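Local structure of D-isomer specific 2-hydroxyacid dehydrogenase NAD-binding (Xanthobacter autotrophicus, 4XA8) at residues Ile245-Asp259 with Pro271-Ala285. The protein probably acts as an NAD(P)-dependent oxidoreductase of the D-2-hydroxyacid dehydrogenase family, binding its nicotinamide cofactor in a Rossmann-type domain. Numbering follows the deposited sequence.
Sequences IAALRSGHIAEATLD and PLWAMDNVLVTPHLA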
ATOM      1  N   ILE A 245       4.449   1.413 -23.193  1.00 33.43           N
ATOM      2  CA  ILE A 245       5.444   0.358 -23.259  1.00 35.30           C
ATOM      3  C   ILE A 245       6.762   0.894 -23.741  1.00 36.10           C
ATOM      4  O   ILE A 245       7.800   0.528 -23.200  1.00 36.41           O
ATOM      5  CB  ILE A 245       4.955  -0.807 -24.139  1.00 37.68           C
ATOM      6  CG1 ILE A 245       3.870  -1.578 -23.367  1.00 37.40           C
ATOM      7  CG2 ILE A 245       6.091  -1.753 -24.504  1.00 38.92           C
ATOM      8  CD1 ILE A 245       2.942  -2.354 -24.270  1.00 38.40           C
ATOM      9  N   ALA A 246       6.715   1.801 -24.717  1.00 37.41           N
ATOM     10  CA  ALA A 246       7.926   2.407 -25.248  1.00 38.60           C
ATOM     11  C   ALA A 246       8.665   3.221 -24.184  1.00 37.08           C
ATOM     12  O   ALA A 246       9.880   3.077 -24.011  1.00 37.96           O
ATOM     13  CB  ALA A 246       7.619   3.262 -26.482  1.00 41.47           C
ATOM     14  N   ALA A 247       7.931   4.006 -23.419  1.00 34.61           N
ATOM     15  CA  ALA A 247       8.538   4.789 -22.320  1.00 34.55           C
ATOM     16  C   ALA A 247       9.139   3.917 -21.205  1.00 34.42           C
ATOM     17  O   ALA A 247      10.159   4.262 -20.612  1.00 36.21           O
ATOM     18  CB  ALA A 247       7.519   5.765 -21.761  1.00 32.32           C
ATOM     19  N   LEU A 248       8.509   2.784 -20.939  1.00 33.81           N
ATOM     20  CA  LEU A 248       9.018   1.835 -19.983  1.00 34.77           C
ATOM     21  C   LEU A 248      10.301   1.191 -20.503  1.00 38.70           C
ATOM     22  O   LEU A 248      11.249   1.004 -19.745  1.00 39.11           O
ATOM     23  CB  LEU A 248       7.959   0.761 -19.692  1.00 34.66           C
ATOM     24  CG  LEU A 248       6.844   1.195 -18.730  1.00 32.33           C
ATOM     25  CD1 LEU A 248       5.654   0.246 -18.710  1.00 32.00           C
ATOM     26  CD2 LEU A 248       7.412   1.320 -17.331  1.00 31.02           C
ATOM     27  N   ARG A 249      10.319   0.850 -21.778  1.00 40.22           N
ATOM     28  CA  ARG A 249      11.525   0.251 -22.374  1.00 43.92           C
ATOM     29  C   ARG A 249      12.726   1.221 -22.420  1.00 42.53           C
ATOM     30  O   ARG A 249      13.860   0.807 -22.271  1.00 44.22           O
ATOM     31  CB  ARG A 249      11.231  -0.255 -23.791  1.00 45.35           C
ATOM     32  CG  ARG A 249      10.309  -1.449 -23.886  1.00 47.95           C
ATOM     33  CD  ARG A 249      10.517  -2.131 -25.229  1.00 53.91           C
ATOM     34  NE  ARG A 249       9.405  -2.986 -25.656  1.00 58.13           N
ATOM     35  CZ  ARG A 249       9.161  -4.233 -25.232  1.00 57.86           C
ATOM     36  NH1 ARG A 249       9.915  -4.827 -24.300  1.00 60.70           N
ATOM     37  NH2 ARG A 249       8.120  -4.895 -25.729  1.00 55.68           N
ATOM     38  N   SER A 250      12.493   2.505 -22.610  1.00 40.68           N
ATOM     39  CA  SER A 250      13.598   3.452 -22.694  1.00 40.90           C
ATOM     40  C   SER A 250      14.088   3.909 -21.308  1.00 39.87           C
ATOM     41  O   SER A 250      15.098   4.641 -21.193  1.00 39.76           O
ATOM     42  CB  SER A 250      13.160   4.665 -23.504  1.00 41.03           C
ATOM     43  OG  SER A 250      12.151   5.385 -22.781  1.00 39.72           O
ATOM     44  N   GLY A 251      13.349   3.548 -20.267  1.00 39.13           N
ATOM     45  CA  GLY A 251      13.643   4.005 -18.930  1.00 37.99           C
ATOM     46  C   GLY A 251      13.102   5.392 -18.645  1.00 37.12           C
ATOM     47  O   GLY A 251      13.388   5.926 -17.601  1.00 37.57           O
ATOM     48  N   HIS A 252      12.310   5.969 -19.544  1.00 34.59           N
ATOM     49  CA  HIS A 252      11.685   7.239 -19.261  1.00 34.33           C
ATOM     50  C   HIS A 252      10.719   7.144 -18.075  1.00 32.00           C
ATOM     51  O   HIS A 252      10.655   8.036 -17.245  1.00 30.69           O
ATOM     52  CB  HIS A 252      10.982   7.851 -20.503  1.00 35.48           C
ATOM     53  CG  HIS A 252      10.538   9.254 -20.270  1.00 35.41           C
ATOM     54  ND1 HIS A 252      11.433  10.259 -19.978  1.00 36.83           N
ATOM     55  CD2 HIS A 252       9.303   9.808 -20.175  1.00 34.79           C
ATOM     56  CE1 HIS A 252      10.771  11.384 -19.767  1.00 35.65           C
ATOM     57  NE2 HIS A 252       9.480  11.135 -19.862  1.00 34.34           N
ATOM     58  N   ILE A 253       9.942   6.068 -18.027  1.00 31.70           N
ATOM     59  CA  ILE A 253       9.157   5.733 -16.869  1.00 29.51           C
ATOM     60  C   ILE A 253       9.933   4.617 -16.247  1.00 29.43           C
ATOM     61  O   ILE A 253      10.221   3.612 -16.907  1.00 30.18           O
ATOM     62  CB  ILE A 253       7.730   5.315 -17.272  1.00 29.25           C
ATOM     63  CG1 ILE A 253       6.971   6.549 -17.785  1.00 30.99           C
ATOM     64  CG2 ILE A 253       6.955   4.771 -16.096  1.00 28.75           C
ATOM     65  CD1 ILE A 253       5.601   6.285 -18.324  1.00 32.18           C
ATOM     66  N   ALA A 254      10.256   4.789 -14.964  1.00 27.99           N
ATOM     67  CA  ALA A 254      11.054   3.825 -14.225  1.00 27.99           C
ATOM     68  C   ALA A 254      10.273   2.568 -13.779  1.00 26.95           C
ATOM     69  O   ALA A 254      10.831   1.427 -13.738  1.00 26.96           O
ATOM     70  CB  ALA A 254      11.696   4.493 -13.028  1.00 28.02           C
ATOM     71  N   GLU A 255       9.020   2.771 -13.415  1.00 27.30           N
ATOM     72  CA  GLU A 255       8.168   1.698 -12.931  1.00 27.29           C
ATOM     73  C   GLU A 255       6.708   2.079 -13.014  1.00 25.25           C
ATOM     74  O   GLU A 255       6.370   3.253 -13.106  1.00 25.35           O
ATOM     75  CB  GLU A 255       8.568   1.255 -11.475  1.00 31.00           C
ATOM     76  CG  GLU A 255       8.896   2.366 -10.535  1.00 33.05           C
ATOM     77  CD  GLU A 255       9.416   1.918  -9.149  1.00 34.99           C
ATOM     78  OE1 GLU A 255       8.700   2.183  -8.160  1.00 30.63           O
ATOM     79  OE2 GLU A 255      10.529   1.330  -9.031  1.00 35.45           O
ATOM     80  N   ALA A 256       5.834   1.075 -13.003  1.00 23.38           N
ATOM     81  CA  ALA A 256       4.439   1.294 -13.156  1.00 24.54           C
ATOM     82  C   ALA A 256       3.615   0.246 -12.435  1.00 24.51           C
ATOM     83  O   ALA A 256       4.085  -0.890 -12.150  1.00 24.33           O
ATOM     84  CB  ALA A 256       4.066   1.293 -14.652  1.00 24.30           C
ATOM     85  N   THR A 257       2.387   0.674 -12.137  1.00 23.45           N
ATOM     86  CA  THR A 257       1.344  -0.145 -11.574  1.00 23.75           C
ATOM     87  C   THR A 257       0.096   0.119 -12.454  1.00 23.87           C
ATOM     88  O   THR A 257      -0.406   1.252 -12.557  1.00 22.11           O
ATOM     89  CB  THR A 257       1.071   0.089 -10.059  1.00 25.86           C
ATOM     90  OG1 THR A 257       2.275  -0.128  -9.273  1.00 26.65           O
ATOM     91  CG2 THR A 257      -0.030  -0.806  -9.568  1.00 26.42           C
ATOM     92  N   LEU A 258      -0.383  -0.949 -13.104  1.00 22.62           N
ATOM     93  CA  LEU A 258      -1.406  -0.835 -14.157  1.00 22.76           C
ATOM     94  C   LEU A 258      -2.534  -1.786 -13.798  1.00 23.46           C
ATOM     95  O   LEU A 258      -2.306  -2.993 -13.667  1.00 24.64           O
ATOM     96  CB  LEU A 258      -0.811  -1.181 -15.524  1.00 23.11           C
ATOM     97  CG  LEU A 258       0.414  -0.376 -15.953  1.00 23.48           C
ATOM     98  CD1 LEU A 258       0.946  -1.001 -17.225  1.00 25.35           C
ATOM     99  CD2 LEU A 258       0.089   1.107 -16.123  1.00 25.01           C
ATOM    100  N   ASP A 259      -3.726  -1.225 -13.576  1.00 24.07           N
ATOM    101  CA  ASP A 259      -4.928  -1.983 -13.187  1.00 26.61           C
ATOM    102  C   ASP A 259      -5.952  -2.168 -14.318  1.00 27.12           C
ATOM    103  O   ASP A 259      -6.962  -2.854 -14.132  1.00 28.28           O
ATOM    104  CB  ASP A 259      -5.653  -1.259 -12.027  1.00 27.08           C
ATOM    105  CG  ASP A 259      -6.695  -2.106 -11.354  1.00 29.38           C
ATOM    106  OD1 ASP A 259      -6.397  -3.254 -10.999  1.00 31.10           O
ATOM    107  OD2 ASP A 259      -7.825  -1.610 -11.123  1.00 32.76           O
ATOM    108  N   PRO A 271       3.914  -7.515 -23.550  1.00 32.39           N
ATOM    109  CA  PRO A 271       5.233  -7.371 -22.907  1.00 32.64           C
ATOM    110  C   PRO A 271       5.177  -6.906 -21.443  1.00 30.46           C
ATOM    111  O   PRO A 271       6.139  -7.053 -20.699  1.00 30.05           O
ATOM    112  CB  PRO A 271       5.934  -6.339 -23.789  1.00 35.26           C
ATOM    113  CG  PRO A 271       4.827  -5.549 -24.400  1.00 34.56           C
ATOM    114  CD  PRO A 271       3.651  -6.456 -24.533  1.00 33.23           C
ATOM    115  N   LEU A 272       4.035  -6.399 -21.021  1.00 28.64           N
ATOM    116  CA  LEU A 272       3.855  -5.958 -19.641  1.00 29.60           C
ATOM    117  C   LEU A 272       3.949  -7.073 -18.595  1.00 28.95           C
ATOM    118  O   LEU A 272       4.493  -6.861 -17.489  1.00 30.91           O
ATOM    119  CB  LEU A 272       2.530  -5.216 -19.506  1.00 28.30           C
ATOM    120  CG  LEU A 272       2.337  -3.985 -20.345  1.00 28.59           C
ATOM    121  CD1 LEU A 272       0.887  -3.532 -20.336  1.00 28.83           C
ATOM    122  CD2 LEU A 272       3.199  -2.838 -19.889  1.00 28.50           C
ATOM    123  N   TRP A 273       3.508  -8.273 -18.934  1.00 29.83           N
ATOM    124  CA  TRP A 273       3.537  -9.362 -17.944  1.00 30.73           C
ATOM    125  C   TRP A 273       4.954  -9.638 -17.407  1.00 31.61           C
ATOM    126  O   TRP A 273       5.142  -9.811 -16.196  1.00 30.96           O
ATOM    127  CB  TRP A 273       2.994 -10.680 -18.497  1.00 32.36           C
ATOM    128  CG  TRP A 273       1.546 -10.760 -18.839  1.00 31.37           C
ATOM    129  CD1 TRP A 273       1.014 -10.797 -20.089  1.00 32.76           C
ATOM    130  CD2 TRP A 273       0.437 -10.868 -17.929  1.00 30.96           C
ATOM    131  NE1 TRP A 273      -0.357 -10.907 -20.019  1.00 32.21           N
ATOM    132  CE2 TRP A 273      -0.731 -10.955 -18.703  1.00 31.82           C
ATOM    133  CE3 TRP A 273       0.321 -10.915 -16.525  1.00 30.73           C
ATOM    134  CZ2 TRP A 273      -1.994 -11.100 -18.124  1.00 31.58           C
ATOM    135  CZ3 TRP A 273      -0.927 -11.017 -15.960  1.00 30.26           C
ATOM    136  CH2 TRP A 273      -2.068 -11.120 -16.758  1.00 31.66           C
ATOM    137  N   ALA A 274       5.941  -9.710 -18.306  1.00 32.01           N
ATOM    138  CA  ALA A 274       7.281 -10.108 -17.898  1.00 34.76           C
ATOM    139  C   ALA A 274       8.140  -8.961 -17.437  1.00 34.77           C
ATOM    140  O   ALA A 274       9.270  -9.180 -17.077  1.00 33.89           O
ATOM    141  CB  ALA A 274       7.998 -10.850 -19.028  1.00 38.10           C
ATOM    142  N   MET A 275       7.620  -7.739 -17.429  1.00 34.23           N
ATOM    143  CA  MET A 275       8.427  -6.615 -16.967  1.00 34.41           C
ATOM    144  C   MET A 275       8.528  -6.589 -15.438  1.00 34.52           C
ATOM    145  O   MET A 275       7.532  -6.372 -14.744  1.00 32.68           O
ATOM    146  CB  MET A 275       7.827  -5.310 -17.450  1.00 34.42           C
ATOM    147  CG  MET A 275       7.905  -5.148 -18.937  1.00 37.79           C
ATOM    148  SD  MET A 275       7.468  -3.462 -19.435  1.00 39.48           S
ATOM    149  CE  MET A 275       7.485  -3.802 -21.179  1.00 39.17           C
ATOM    150  N   ASP A 276       9.746  -6.757 -14.938  1.00 36.08           N
ATOM    151  CA  ASP A 276      10.095  -6.658 -13.537  1.00 41.65           C
ATOM    152  C   ASP A 276       9.669  -5.393 -12.837  1.00 38.70           C
ATOM    153  O   ASP A 276       9.424  -5.413 -11.613  1.00 41.87           O
ATOM    154  CB  ASP A 276      11.625  -6.704 -13.389  1.00 49.82           C
ATOM    155  CG  ASP A 276      12.121  -8.019 -12.939  1.00 56.67           C
ATOM    156  OD1 ASP A 276      11.390  -8.650 -12.151  1.00 64.28           O
ATOM    157  OD2 ASP A 276      13.253  -8.410 -13.332  1.00 65.35           O
ATOM    158  N   ASN A 277       9.650  -4.290 -13.581  1.00 35.97           N
ATOM    159  CA  ASN A 277       9.271  -2.970 -13.028  1.00 32.51           C
ATOM    160  C   ASN A 277       7.818  -2.529 -13.223  1.00 30.56           C
ATOM    161  O   ASN A 277       7.482  -1.358 -13.022  1.00 30.30           O
ATOM    162  CB  ASN A 277      10.210  -1.919 -13.586  1.00 34.45           C
ATOM    163  CG  ASN A 277      10.208  -1.881 -15.087  1.00 34.90           C
ATOM    164  OD1 ASN A 277       9.908  -2.884 -15.738  1.00 36.98           O
ATOM    165  ND2 ASN A 277      10.571  -0.769 -15.639  1.00 35.17           N
ATOM    166  N   VAL A 278       6.958  -3.465 -13.648  1.00 30.35           N
ATOM    167  CA  VAL A 278       5.537  -3.246 -13.785  1.00 28.40           C
ATOM    168  C   VAL A 278       4.807  -4.229 -12.857  1.00 27.91           C
ATOM    169  O   VAL A 278       5.154  -5.424 -12.833  1.00 26.37           O
ATOM    170  CB  VAL A 278       5.054  -3.497 -15.224  1.00 28.89           C
ATOM    171  CG1 VAL A 278       3.560  -3.382 -15.317  1.00 29.28           C
ATOM    172  CG2 VAL A 278       5.705  -2.539 -16.201  1.00 30.59           C
ATOM    173  N   LEU A 279       3.817  -3.733 -12.106  1.00 25.63           N
ATOM    174  CA  LEU A 279       2.846  -4.586 -11.416  1.00 26.14           C
ATOM    175  C   LEU A 279       1.543  -4.514 -12.177  1.00 26.63           C
ATOM    176  O   LEU A 279       0.992  -3.403 -12.425  1.00 25.59           O
ATOM    177  CB  LEU A 279       2.620  -4.157  -9.942  1.00 27.14           C
ATOM    178  CG  LEU A 279       1.476  -4.859  -9.159  1.00 28.11           C
ATOM    179  CD1 LEU A 279       1.653  -6.370  -9.135  1.00 31.43           C
ATOM    180  CD2 LEU A 279       1.362  -4.335  -7.730  1.00 28.86           C
ATOM    181  N   VAL A 280       1.106  -5.677 -12.641  1.00 25.49           N
ATOM    182  CA  VAL A 280      -0.169  -5.832 -13.348  1.00 27.25           C
ATOM    183  C   VAL A 280      -1.170  -6.294 -12.300  1.00 26.93           C
ATOM    184  O   VAL A 280      -0.938  -7.296 -11.583  1.00 27.43           O
ATOM    185  CB  VAL A 280      -0.083  -6.900 -14.461  1.00 29.49           C
ATOM    186  CG1 VAL A 280      -1.486  -7.256 -14.983  1.00 30.89           C
ATOM    187  CG2 VAL A 280       0.772  -6.400 -15.608  1.00 30.75           C
ATOM    188  N   THR A 281      -2.235  -5.525 -12.155  1.00 27.61           N
ATOM    189  CA  THR A 281      -3.354  -5.902 -11.325  1.00 29.07           C
ATOM    190  C   THR A 281      -4.624  -6.062 -12.185  1.00 29.25           C
ATOM    191  O   THR A 281      -4.919  -5.245 -13.049  1.00 28.96           O
ATOM    192  CB  THR A 281      -3.591  -4.958 -10.122  1.00 31.19           C
ATOM    193  OG1 THR A 281      -3.837  -3.598 -10.508  1.00 30.22           O
ATOM    194  CG2 THR A 281      -2.388  -4.999  -9.095  1.00 33.20           C
ATOM    195  N   PRO A 282      -5.421  -7.084 -11.904  1.00 30.25           N
ATOM    196  CA  PRO A 282      -6.475  -7.258 -12.881  1.00 32.34           C
ATOM    197  C   PRO A 282      -7.788  -6.627 -12.443  1.00 32.78           C
ATOM    198  O   PRO A 282      -8.652  -7.332 -11.912  1.00 33.12           O
ATOM    199  CB  PRO A 282      -6.576  -8.792 -12.991  1.00 32.31           C
ATOM    200  CG  PRO A 282      -5.980  -9.316 -11.727  1.00 33.13           C
ATOM    201  CD  PRO A 282      -5.328  -8.217 -10.978  1.00 30.93           C
ATOM    202  N   HIS A 283      -7.963  -5.316 -12.680  1.00 34.96           N
ATOM    203  CA  HIS A 283      -9.212  -4.632 -12.324  1.00 38.67           C
ATOM    204  C   HIS A 283      -9.617  -4.670 -10.879  1.00 38.90           C
ATOM    205  O   HIS A 283     -10.781  -4.928 -10.553  1.00 44.95           O
ATOM    206  CB  HIS A 283     -10.353  -5.234 -13.143  1.00 48.11           C
ATOM    207  CG  HIS A 283     -10.670  -4.449 -14.357  1.00 54.01           C
ATOM    208  ND1 HIS A 283     -11.949  -4.341 -14.855  1.00 61.65           N
ATOM    209  CD2 HIS A 283      -9.880  -3.696 -15.158  1.00 58.21           C
ATOM    210  CE1 HIS A 283     -11.931  -3.565 -15.924  1.00 66.68           C
ATOM    211  NE2 HIS A 283     -10.689  -3.153 -16.122  1.00 64.32           N
ATOM    212  N   LEU A 284      -8.670  -4.441 -10.003  1.00 33.86           N
ATOM    213  CA  LEU A 284      -8.896  -4.477  -8.587  1.00 35.48           C
ATOM    214  C   LEU A 284      -9.357  -3.171  -8.003  1.00 35.01           C
ATOM    215  O   LEU A 284      -9.867  -3.147  -6.887  1.00 35.19           O
ATOM    216  CB  LEU A 284      -7.606  -4.839  -7.851  1.00 33.70           C
ATOM    217  CG  LEU A 284      -6.985  -6.170  -8.243  1.00 34.44           C
ATOM    218  CD1 LEU A 284      -5.748  -6.358  -7.345  1.00 34.58           C
ATOM    219  CD2 LEU A 284      -7.971  -7.306  -8.099  1.00 36.81           C
ATOM    220  N   ALA A 285      -9.118  -2.060  -8.687  1.00 34.83           N
ATOM    221  CA  ALA A 285      -9.370  -0.766  -8.030  1.00 35.36           C
ATOM    222  C   ALA A 285     -10.866  -0.484  -7.949  1.00 38.64           C
ATOM    223  O   ALA A 285     -11.345   0.114  -7.006  1.00 45.53           O
ATOM    224  CB  ALA A 285      -8.701   0.346  -8.810  1.00 36.35           C
TER
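Three donors from 271-285 grip the carboxylate of Asp259, a short acidic side chain that can accept on both oxygens. OD1 receives the hydroxyl OG1 of Thr281, a side chain able to donate, at 2.6 Å on its anti side, somewhat out of the carboxylate plane, and the backbone N of Leu284 at 2.8 Å on its syn lone pair; OD2 takes the N of Ala285 at 2.8 Å, from 33° out of that plane. With CG anti to the backbone N (chi1 -167°), the group extends to the turn beyond Thr281, and the three bonds fix its rotation. Were Asp259 an alanine, the amides of Leu284 and Ala285 and the Thr281 hydroxyl would probably lose their common acceptor, leaving the turn freer to shift. Upstream, strands 253-258 and 278-280 run parallel, their axes 7° apart, joined by alternating backbone bonds. Asn277 suits the start of this ladder because its amide ND2 can donate to Ala254 O (2.9 Å), from above the carbonyl plane. On the face carrying Ala256, Leu258 and Val278, apolar chains pack against helix 241-250. The branched end of Leu248 fits CD1 against Val278 CG2 (3.7 Å), Leu272 CD2 touches both Ile245 CG1 and Leu258 CD1, and the slender, flexible Met275 lays CE over one guanidinium face of Arg249. On the face of Thr257, His118 binds its OG1 and, with Lys229, Glu255 OE1; along the outer edge of strand 278-280, Gln129 of the second subunit bonds to Val278 O and Val280 N. Strand 228-232, helix 241-250 and strand 253-258 form a beta-alpha-beta crossover of the Rossmann-type parallel sheet, in which 278-280 is the last strand; just past the C-terminal ends of the two strands, Asp259 and Ala285 belong to the NADPH site, though this chain holds no cofactor.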